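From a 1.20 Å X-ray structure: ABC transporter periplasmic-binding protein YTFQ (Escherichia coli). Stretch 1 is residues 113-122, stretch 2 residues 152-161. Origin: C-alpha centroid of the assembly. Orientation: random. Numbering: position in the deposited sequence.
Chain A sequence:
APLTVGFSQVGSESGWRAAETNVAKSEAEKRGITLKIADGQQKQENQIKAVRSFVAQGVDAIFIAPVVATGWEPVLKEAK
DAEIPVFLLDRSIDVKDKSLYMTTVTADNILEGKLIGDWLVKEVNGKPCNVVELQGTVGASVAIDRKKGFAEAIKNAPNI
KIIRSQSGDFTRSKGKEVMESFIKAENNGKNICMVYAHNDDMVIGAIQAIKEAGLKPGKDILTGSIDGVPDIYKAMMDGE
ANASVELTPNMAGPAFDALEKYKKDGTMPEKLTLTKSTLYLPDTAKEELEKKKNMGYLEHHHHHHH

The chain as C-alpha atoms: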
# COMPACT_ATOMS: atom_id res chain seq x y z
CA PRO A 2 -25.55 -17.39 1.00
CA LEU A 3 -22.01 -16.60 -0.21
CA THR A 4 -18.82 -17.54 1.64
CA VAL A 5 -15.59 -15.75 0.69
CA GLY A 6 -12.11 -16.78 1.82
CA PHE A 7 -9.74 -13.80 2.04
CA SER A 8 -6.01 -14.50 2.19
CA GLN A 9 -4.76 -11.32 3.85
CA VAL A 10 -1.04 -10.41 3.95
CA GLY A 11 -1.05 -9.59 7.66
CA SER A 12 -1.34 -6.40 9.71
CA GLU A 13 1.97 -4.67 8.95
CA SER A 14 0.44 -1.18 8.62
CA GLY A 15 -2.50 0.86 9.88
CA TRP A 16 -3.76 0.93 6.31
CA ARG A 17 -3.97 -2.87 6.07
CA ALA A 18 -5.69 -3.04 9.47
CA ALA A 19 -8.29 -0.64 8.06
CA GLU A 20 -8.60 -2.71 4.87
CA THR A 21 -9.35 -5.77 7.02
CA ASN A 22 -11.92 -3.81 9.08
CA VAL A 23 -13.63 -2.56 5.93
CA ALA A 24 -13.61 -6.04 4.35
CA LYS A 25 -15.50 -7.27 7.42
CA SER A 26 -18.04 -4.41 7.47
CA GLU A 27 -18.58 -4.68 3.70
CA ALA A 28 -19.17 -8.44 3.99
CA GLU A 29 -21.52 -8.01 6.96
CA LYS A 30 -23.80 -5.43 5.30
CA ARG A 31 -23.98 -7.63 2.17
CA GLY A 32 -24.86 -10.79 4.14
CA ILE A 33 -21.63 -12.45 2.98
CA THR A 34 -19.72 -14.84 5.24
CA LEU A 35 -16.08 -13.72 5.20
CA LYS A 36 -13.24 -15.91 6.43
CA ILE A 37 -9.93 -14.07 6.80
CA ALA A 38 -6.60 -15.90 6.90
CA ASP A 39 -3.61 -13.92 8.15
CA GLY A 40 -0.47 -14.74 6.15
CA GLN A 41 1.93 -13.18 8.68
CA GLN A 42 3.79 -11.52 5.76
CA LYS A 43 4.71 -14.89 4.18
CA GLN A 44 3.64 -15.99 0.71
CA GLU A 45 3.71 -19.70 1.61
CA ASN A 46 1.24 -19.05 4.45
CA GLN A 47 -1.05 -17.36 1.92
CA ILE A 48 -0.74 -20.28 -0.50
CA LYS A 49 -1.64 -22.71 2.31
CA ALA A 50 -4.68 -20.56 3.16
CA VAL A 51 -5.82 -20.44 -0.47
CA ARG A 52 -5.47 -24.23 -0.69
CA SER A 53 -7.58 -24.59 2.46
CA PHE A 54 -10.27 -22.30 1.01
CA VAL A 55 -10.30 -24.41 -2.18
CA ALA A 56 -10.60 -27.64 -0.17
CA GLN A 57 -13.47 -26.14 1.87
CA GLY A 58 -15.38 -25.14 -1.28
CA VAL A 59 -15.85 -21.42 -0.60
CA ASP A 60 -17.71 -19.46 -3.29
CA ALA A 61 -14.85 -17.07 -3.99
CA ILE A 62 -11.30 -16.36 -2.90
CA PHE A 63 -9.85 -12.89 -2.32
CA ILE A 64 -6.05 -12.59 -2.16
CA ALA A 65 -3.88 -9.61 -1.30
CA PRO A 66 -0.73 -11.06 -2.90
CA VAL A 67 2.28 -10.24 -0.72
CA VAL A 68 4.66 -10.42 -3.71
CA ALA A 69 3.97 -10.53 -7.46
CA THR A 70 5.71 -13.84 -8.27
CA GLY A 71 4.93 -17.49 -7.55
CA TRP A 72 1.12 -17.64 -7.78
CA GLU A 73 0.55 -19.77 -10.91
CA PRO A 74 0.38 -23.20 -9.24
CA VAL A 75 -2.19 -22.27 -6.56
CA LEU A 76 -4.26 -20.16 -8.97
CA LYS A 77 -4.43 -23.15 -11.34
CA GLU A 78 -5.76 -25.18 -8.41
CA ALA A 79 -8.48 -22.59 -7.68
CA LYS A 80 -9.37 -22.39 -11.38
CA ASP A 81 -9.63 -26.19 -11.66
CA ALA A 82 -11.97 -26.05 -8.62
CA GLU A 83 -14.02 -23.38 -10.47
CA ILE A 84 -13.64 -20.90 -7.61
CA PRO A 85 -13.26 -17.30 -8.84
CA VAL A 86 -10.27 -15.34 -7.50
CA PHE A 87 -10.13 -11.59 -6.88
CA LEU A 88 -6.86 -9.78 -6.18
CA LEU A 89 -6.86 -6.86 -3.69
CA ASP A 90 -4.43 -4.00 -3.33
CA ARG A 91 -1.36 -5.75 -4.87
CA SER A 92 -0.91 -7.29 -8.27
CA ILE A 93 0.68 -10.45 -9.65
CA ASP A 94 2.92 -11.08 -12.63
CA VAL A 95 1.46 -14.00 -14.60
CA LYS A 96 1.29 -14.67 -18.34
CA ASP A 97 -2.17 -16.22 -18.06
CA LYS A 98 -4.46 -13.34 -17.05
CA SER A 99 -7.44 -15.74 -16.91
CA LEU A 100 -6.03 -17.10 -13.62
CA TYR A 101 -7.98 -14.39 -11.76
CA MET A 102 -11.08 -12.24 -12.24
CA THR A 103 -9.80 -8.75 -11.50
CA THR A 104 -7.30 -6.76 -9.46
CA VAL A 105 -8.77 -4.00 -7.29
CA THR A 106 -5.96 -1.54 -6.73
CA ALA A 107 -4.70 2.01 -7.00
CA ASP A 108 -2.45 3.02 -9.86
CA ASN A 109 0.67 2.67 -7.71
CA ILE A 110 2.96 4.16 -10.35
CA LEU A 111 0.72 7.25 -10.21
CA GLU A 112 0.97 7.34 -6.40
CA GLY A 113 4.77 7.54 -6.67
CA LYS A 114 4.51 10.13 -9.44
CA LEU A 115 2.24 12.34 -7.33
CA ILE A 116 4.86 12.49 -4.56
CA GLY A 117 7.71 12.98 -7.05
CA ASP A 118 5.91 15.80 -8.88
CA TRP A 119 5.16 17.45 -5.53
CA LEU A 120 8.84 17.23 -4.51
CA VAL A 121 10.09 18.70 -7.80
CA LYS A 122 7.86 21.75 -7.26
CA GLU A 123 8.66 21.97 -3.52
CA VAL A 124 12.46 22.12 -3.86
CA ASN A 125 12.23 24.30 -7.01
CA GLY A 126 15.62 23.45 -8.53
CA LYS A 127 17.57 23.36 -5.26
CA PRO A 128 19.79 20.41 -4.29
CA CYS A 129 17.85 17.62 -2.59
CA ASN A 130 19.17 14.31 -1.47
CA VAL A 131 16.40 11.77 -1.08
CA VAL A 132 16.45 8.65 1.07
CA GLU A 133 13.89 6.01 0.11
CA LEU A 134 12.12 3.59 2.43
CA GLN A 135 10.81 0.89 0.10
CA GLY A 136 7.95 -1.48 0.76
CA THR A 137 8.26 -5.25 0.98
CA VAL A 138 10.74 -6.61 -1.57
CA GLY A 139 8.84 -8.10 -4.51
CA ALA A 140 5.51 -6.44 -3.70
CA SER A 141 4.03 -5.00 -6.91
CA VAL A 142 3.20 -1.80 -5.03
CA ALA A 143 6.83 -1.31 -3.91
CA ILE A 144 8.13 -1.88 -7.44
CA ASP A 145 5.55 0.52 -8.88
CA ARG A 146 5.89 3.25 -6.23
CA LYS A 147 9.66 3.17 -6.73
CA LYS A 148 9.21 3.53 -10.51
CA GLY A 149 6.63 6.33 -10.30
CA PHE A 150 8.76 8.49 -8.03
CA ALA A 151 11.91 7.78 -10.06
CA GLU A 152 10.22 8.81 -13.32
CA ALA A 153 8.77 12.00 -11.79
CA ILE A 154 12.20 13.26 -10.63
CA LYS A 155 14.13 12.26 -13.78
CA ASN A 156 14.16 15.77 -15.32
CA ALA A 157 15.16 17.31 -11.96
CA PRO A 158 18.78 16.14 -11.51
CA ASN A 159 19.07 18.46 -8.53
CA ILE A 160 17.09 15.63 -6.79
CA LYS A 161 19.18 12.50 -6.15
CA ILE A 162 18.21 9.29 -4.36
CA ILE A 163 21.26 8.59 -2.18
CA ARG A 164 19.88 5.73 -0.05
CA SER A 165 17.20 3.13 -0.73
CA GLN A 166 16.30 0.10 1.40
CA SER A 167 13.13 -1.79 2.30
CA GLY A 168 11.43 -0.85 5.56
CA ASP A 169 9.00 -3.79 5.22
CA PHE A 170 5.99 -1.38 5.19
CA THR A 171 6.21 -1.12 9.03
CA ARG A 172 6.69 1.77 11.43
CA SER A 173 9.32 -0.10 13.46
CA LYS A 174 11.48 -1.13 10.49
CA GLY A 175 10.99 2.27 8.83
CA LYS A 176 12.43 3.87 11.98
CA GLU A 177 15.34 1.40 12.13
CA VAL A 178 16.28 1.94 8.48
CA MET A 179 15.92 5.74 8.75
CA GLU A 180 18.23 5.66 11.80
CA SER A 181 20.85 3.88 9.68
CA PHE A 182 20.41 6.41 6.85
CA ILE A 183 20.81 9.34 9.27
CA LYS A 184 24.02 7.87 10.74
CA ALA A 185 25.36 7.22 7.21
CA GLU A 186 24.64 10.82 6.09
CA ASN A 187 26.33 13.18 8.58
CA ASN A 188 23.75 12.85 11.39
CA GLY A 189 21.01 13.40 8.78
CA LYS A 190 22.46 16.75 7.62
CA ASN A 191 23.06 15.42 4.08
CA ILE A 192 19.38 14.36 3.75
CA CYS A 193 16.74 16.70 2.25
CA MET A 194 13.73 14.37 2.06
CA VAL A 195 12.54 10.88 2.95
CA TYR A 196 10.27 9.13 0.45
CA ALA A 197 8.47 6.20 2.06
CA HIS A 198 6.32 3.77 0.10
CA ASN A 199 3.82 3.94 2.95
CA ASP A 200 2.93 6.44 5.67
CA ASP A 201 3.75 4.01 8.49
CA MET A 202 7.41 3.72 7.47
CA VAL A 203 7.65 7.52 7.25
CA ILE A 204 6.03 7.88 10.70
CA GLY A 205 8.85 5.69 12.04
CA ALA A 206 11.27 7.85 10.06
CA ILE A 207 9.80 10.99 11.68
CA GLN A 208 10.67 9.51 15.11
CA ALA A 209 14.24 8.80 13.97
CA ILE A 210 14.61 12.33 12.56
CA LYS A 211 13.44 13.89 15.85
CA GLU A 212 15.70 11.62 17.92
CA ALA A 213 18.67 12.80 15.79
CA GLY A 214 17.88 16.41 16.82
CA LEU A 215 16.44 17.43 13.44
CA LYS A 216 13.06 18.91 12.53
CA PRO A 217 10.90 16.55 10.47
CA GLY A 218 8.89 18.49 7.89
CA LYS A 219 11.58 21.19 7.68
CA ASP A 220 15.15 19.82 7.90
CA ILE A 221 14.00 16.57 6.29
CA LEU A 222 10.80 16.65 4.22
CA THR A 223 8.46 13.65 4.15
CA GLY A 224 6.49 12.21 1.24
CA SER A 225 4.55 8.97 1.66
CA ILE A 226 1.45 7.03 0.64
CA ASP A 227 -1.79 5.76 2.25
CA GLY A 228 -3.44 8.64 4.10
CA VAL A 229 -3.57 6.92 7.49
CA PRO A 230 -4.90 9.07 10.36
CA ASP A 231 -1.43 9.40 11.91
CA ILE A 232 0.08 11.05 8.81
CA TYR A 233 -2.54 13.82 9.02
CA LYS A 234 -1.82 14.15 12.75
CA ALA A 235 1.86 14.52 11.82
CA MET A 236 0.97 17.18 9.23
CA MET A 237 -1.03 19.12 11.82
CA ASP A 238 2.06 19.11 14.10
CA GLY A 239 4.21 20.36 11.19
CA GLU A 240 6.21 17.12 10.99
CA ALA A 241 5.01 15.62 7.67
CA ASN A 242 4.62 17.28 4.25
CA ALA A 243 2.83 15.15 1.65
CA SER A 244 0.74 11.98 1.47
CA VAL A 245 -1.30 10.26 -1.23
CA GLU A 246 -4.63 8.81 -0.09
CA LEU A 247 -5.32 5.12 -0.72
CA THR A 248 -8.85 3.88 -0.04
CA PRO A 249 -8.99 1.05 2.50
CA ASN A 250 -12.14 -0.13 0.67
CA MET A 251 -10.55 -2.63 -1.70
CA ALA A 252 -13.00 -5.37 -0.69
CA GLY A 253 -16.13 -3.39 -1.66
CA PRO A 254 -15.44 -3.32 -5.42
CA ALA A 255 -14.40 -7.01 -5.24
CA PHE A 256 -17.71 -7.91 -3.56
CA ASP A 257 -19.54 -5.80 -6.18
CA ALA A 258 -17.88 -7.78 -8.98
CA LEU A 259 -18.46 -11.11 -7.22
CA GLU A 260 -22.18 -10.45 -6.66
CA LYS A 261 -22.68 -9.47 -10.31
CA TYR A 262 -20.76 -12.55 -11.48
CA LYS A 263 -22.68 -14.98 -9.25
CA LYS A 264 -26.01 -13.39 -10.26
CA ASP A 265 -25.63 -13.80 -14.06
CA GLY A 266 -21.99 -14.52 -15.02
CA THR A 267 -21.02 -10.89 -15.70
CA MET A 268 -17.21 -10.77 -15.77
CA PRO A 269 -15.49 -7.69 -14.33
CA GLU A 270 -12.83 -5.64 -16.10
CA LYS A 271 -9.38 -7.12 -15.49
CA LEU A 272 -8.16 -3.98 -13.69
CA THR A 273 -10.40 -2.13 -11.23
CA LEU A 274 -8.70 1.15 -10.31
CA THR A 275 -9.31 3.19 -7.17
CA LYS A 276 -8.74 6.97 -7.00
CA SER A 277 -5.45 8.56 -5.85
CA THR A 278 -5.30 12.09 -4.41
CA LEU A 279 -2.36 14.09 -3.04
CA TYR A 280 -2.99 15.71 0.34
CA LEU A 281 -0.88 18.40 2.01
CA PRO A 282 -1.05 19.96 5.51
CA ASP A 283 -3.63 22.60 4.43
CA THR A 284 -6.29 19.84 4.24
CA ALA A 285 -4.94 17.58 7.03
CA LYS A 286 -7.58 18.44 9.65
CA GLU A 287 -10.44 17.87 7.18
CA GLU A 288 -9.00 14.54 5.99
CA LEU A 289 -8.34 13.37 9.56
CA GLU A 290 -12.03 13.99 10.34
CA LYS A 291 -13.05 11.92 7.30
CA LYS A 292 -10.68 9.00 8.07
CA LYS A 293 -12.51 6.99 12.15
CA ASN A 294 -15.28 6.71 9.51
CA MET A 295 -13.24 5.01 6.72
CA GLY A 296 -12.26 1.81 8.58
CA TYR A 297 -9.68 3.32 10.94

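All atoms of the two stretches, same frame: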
# COMPACT_ATOMS: atom_id res chain seq x y z
N GLY A 113 3.37 7.12 -6.74
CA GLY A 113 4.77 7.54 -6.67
C GLY A 113 5.03 8.82 -7.44
O GLY A 113 5.77 9.69 -6.98
N LYS A 114 4.41 8.93 -8.61
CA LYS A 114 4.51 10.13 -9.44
C LYS A 114 3.96 11.37 -8.74
O LYS A 114 4.53 12.45 -8.85
CB LYS A 114 3.76 9.91 -10.75
CG LYS A 114 3.81 11.06 -11.73
CD LYS A 114 3.01 10.73 -12.97
CE LYS A 114 3.13 11.81 -14.03
NZ LYS A 114 2.58 13.11 -13.56
N LEU A 115 2.84 11.21 -8.04
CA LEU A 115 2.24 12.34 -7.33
C LEU A 115 3.19 12.92 -6.29
O LEU A 115 3.32 14.13 -6.16
CB LEU A 115 0.92 11.93 -6.68
CG LEU A 115 -0.25 11.69 -7.65
CD1 LEU A 115 -1.43 11.08 -6.90
CD2 LEU A 115 -0.66 12.97 -8.36
N ILE A 116 3.88 12.04 -5.55
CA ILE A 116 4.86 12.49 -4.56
C ILE A 116 6.09 13.10 -5.24
O ILE A 116 6.59 14.14 -4.80
CB ILE A 116 5.29 11.33 -3.62
CG1 ILE A 116 4.11 10.86 -2.75
CG2 ILE A 116 6.47 11.76 -2.74
CD1 ILE A 116 3.59 11.92 -1.78
N GLY A 117 6.57 12.47 -6.30
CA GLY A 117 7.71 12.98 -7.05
C GLY A 117 7.46 14.35 -7.66
O GLY A 117 8.30 15.25 -7.54
N ASP A 118 6.30 14.51 -8.29
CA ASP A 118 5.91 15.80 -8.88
C ASP A 118 5.83 16.88 -7.80
O ASP A 118 6.29 18.01 -8.00
CB ASP A 118 4.55 15.70 -9.58
CG ASP A 118 4.59 14.89 -10.87
OD1 ASP A 118 5.69 14.59 -11.38
OD2 ASP A 118 3.50 14.58 -11.39
N TRP A 119 5.25 16.52 -6.66
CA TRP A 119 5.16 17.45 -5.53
C TRP A 119 6.56 17.89 -5.10
O TRP A 119 6.80 19.08 -4.90
CB TRP A 119 4.41 16.82 -4.35
CG TRP A 119 4.62 17.60 -3.10
CD1 TRP A 119 3.97 18.74 -2.73
CD2 TRP A 119 5.59 17.34 -2.08
NE1 TRP A 119 4.47 19.20 -1.54
CE2 TRP A 119 5.46 18.36 -1.11
CE3 TRP A 119 6.55 16.34 -1.89
CZ2 TRP A 119 6.25 18.40 0.03
CZ3 TRP A 119 7.34 16.39 -0.75
CH2 TRP A 119 7.18 17.41 0.19
N LEU A 120 7.48 16.93 -4.97
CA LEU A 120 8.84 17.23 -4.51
C LEU A 120 9.58 18.14 -5.48
O LEU A 120 10.26 19.07 -5.06
CB LEU A 120 9.63 15.93 -4.30
CG LEU A 120 11.05 16.11 -3.77
CD1 LEU A 120 11.04 16.70 -2.36
CD2 LEU A 120 11.80 14.79 -3.79
N VAL A 121 9.46 17.87 -6.78
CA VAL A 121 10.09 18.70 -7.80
C VAL A 121 9.68 20.16 -7.64
O VAL A 121 10.52 21.06 -7.65
CB VAL A 121 9.75 18.21 -9.23
CG1 VAL A 121 10.24 19.20 -10.28
CG2 VAL A 121 10.37 16.84 -9.48
N LYS A 122 8.38 20.40 -7.46
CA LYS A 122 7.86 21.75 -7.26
C LYS A 122 8.32 22.34 -5.92
O LYS A 122 8.69 23.52 -5.85
CB LYS A 122 6.33 21.75 -7.32
CG LYS A 122 5.77 21.55 -8.71
CD LYS A 122 4.26 21.38 -8.68
N GLU A 152 10.56 8.17 -12.05
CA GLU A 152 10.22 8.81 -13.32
C GLU A 152 9.90 10.29 -13.13
O GLU A 152 10.31 11.12 -13.94
CB GLU A 152 9.05 8.09 -13.99
CG GLU A 152 9.37 6.68 -14.47
CD GLU A 152 10.38 6.64 -15.60
OE1 GLU A 152 10.49 7.63 -16.36
OE2 GLU A 152 11.06 5.60 -15.74
N ALA A 153 9.18 10.61 -12.06
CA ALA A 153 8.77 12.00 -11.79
C ALA A 153 9.95 12.94 -11.53
O ALA A 153 9.86 14.12 -11.85
CB ALA A 153 7.80 12.04 -10.62
N ILE A 154 11.03 12.42 -10.96
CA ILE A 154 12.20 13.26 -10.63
C ILE A 154 13.29 13.25 -11.70
O ILE A 154 14.31 13.93 -11.55
CB ILE A 154 12.82 12.88 -9.26
CG1 ILE A 154 13.47 11.49 -9.29
CG2 ILE A 154 11.77 12.97 -8.16
CD1 ILE A 154 14.34 11.20 -8.09
N LYS A 155 13.08 12.49 -12.78
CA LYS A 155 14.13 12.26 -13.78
C LYS A 155 14.66 13.54 -14.42
O LYS A 155 15.87 13.67 -14.66
CB LYS A 155 13.64 11.30 -14.87
CG LYS A 155 14.75 10.56 -15.60
CD LYS A 155 15.27 9.39 -14.78
CE LYS A 155 16.41 8.67 -15.49
NZ LYS A 155 17.62 9.53 -15.62
N ASN A 156 13.77 14.49 -14.70
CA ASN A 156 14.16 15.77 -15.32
C ASN A 156 14.53 16.84 -14.28
O ASN A 156 14.64 18.02 -14.62
CB ASN A 156 13.04 16.28 -16.23
CG ASN A 156 13.54 17.32 -17.23
OD1 ASN A 156 14.62 17.19 -17.81
ND2 ASN A 156 12.74 18.37 -17.45
N ALA A 157 14.73 16.43 -13.03
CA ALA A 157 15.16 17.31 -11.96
C ALA A 157 16.41 16.71 -11.31
O ALA A 157 16.34 16.17 -10.21
CB ALA A 157 14.05 17.48 -10.93
N PRO A 158 17.56 16.79 -12.00
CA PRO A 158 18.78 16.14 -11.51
C PRO A 158 19.35 16.75 -10.23
O PRO A 158 20.26 16.18 -9.62
CB PRO A 158 19.76 16.30 -12.68
CG PRO A 158 19.28 17.49 -13.42
CD PRO A 158 17.79 17.50 -13.28
N ASN A 159 18.89 17.93 -9.88
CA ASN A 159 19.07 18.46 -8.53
C ASN A 159 18.54 17.51 -7.45
O ASN A 159 19.00 17.54 -6.30
CB ASN A 159 18.42 19.85 -8.38
CG ASN A 159 16.91 19.84 -8.55
OD1 ASN A 159 16.38 19.35 -9.55
ND2 ASN A 159 16.19 20.35 -7.55
N ILE A 160 17.58 16.65 -7.71
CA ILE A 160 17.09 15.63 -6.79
C ILE A 160 17.83 14.32 -7.07
O ILE A 160 17.85 13.84 -8.21
CB ILE A 160 15.57 15.42 -6.95
CG1 ILE A 160 14.83 16.75 -6.74
CG2 ILE A 160 15.07 14.36 -5.98
CD1 ILE A 160 13.36 16.69 -7.07
N LYS A 161 18.43 13.75 -6.03
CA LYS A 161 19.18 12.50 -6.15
C LYS A 161 18.80 11.56 -5.02
O LYS A 161 18.82 11.95 -3.85
CB LYS A 161 20.68 12.78 -6.10
CG LYS A 161 21.17 13.77 -7.15
O HOH W 1 7.83 15.90 -12.04
O HOH W 2 13.20 20.80 -8.42

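No direct hydrogen bond joins these two stretches; their polar links across the gap run through two waters, and the rest is van der Waals packing, tightest in backbone spacing at a glycine. The helix of residues 113-122 comes nearest the second stretch at Gly-117, whose CA lies 5.0 Å from the CA of Ala-153. The pairing is small against small: Ala-153 CB sits 3.7 Å from Gly-117 CA, and a CB on Gly-117 would fall 2.5 Å from that methyl, a clash. Ala-153 CB also lies 3.7 Å from Lys-114 O and 3.4 Å from Asp-118 OD1. The methyl cannot hydrogen-bond these oxygens, so the contacts are van der Waals only; each oxygen finds its donor elsewhere, Lys-114 O in the helical Asp-118 N and Asp-118 OD1 in water 1.

One turn further along, Val-121 works as the hub. Val-121 CG2 packs 4.0 Å from Ala-157 CB and 3.8 Å from Ile-160 CD1, two residues brought together by the type I turn that Ile-160 N closes onto Ala-157 O at 2.8 Å. Leu-120 CD2 extends the apolar patch to Ile-160 CG2 at 4.0 Å.

At the margins, water 1 donates to both Asp-118 OD1 (2.6 Å) and Ala-153 O (2.7 Å), while water 2 donates to Val-121 O (2.8 Å) and accepts from Asn-159 ND2 (3.1 Å). Asp-118 OD2 meanwhile holds Lys-114 NZ in a 2.8 Å salt bridge along its own helix.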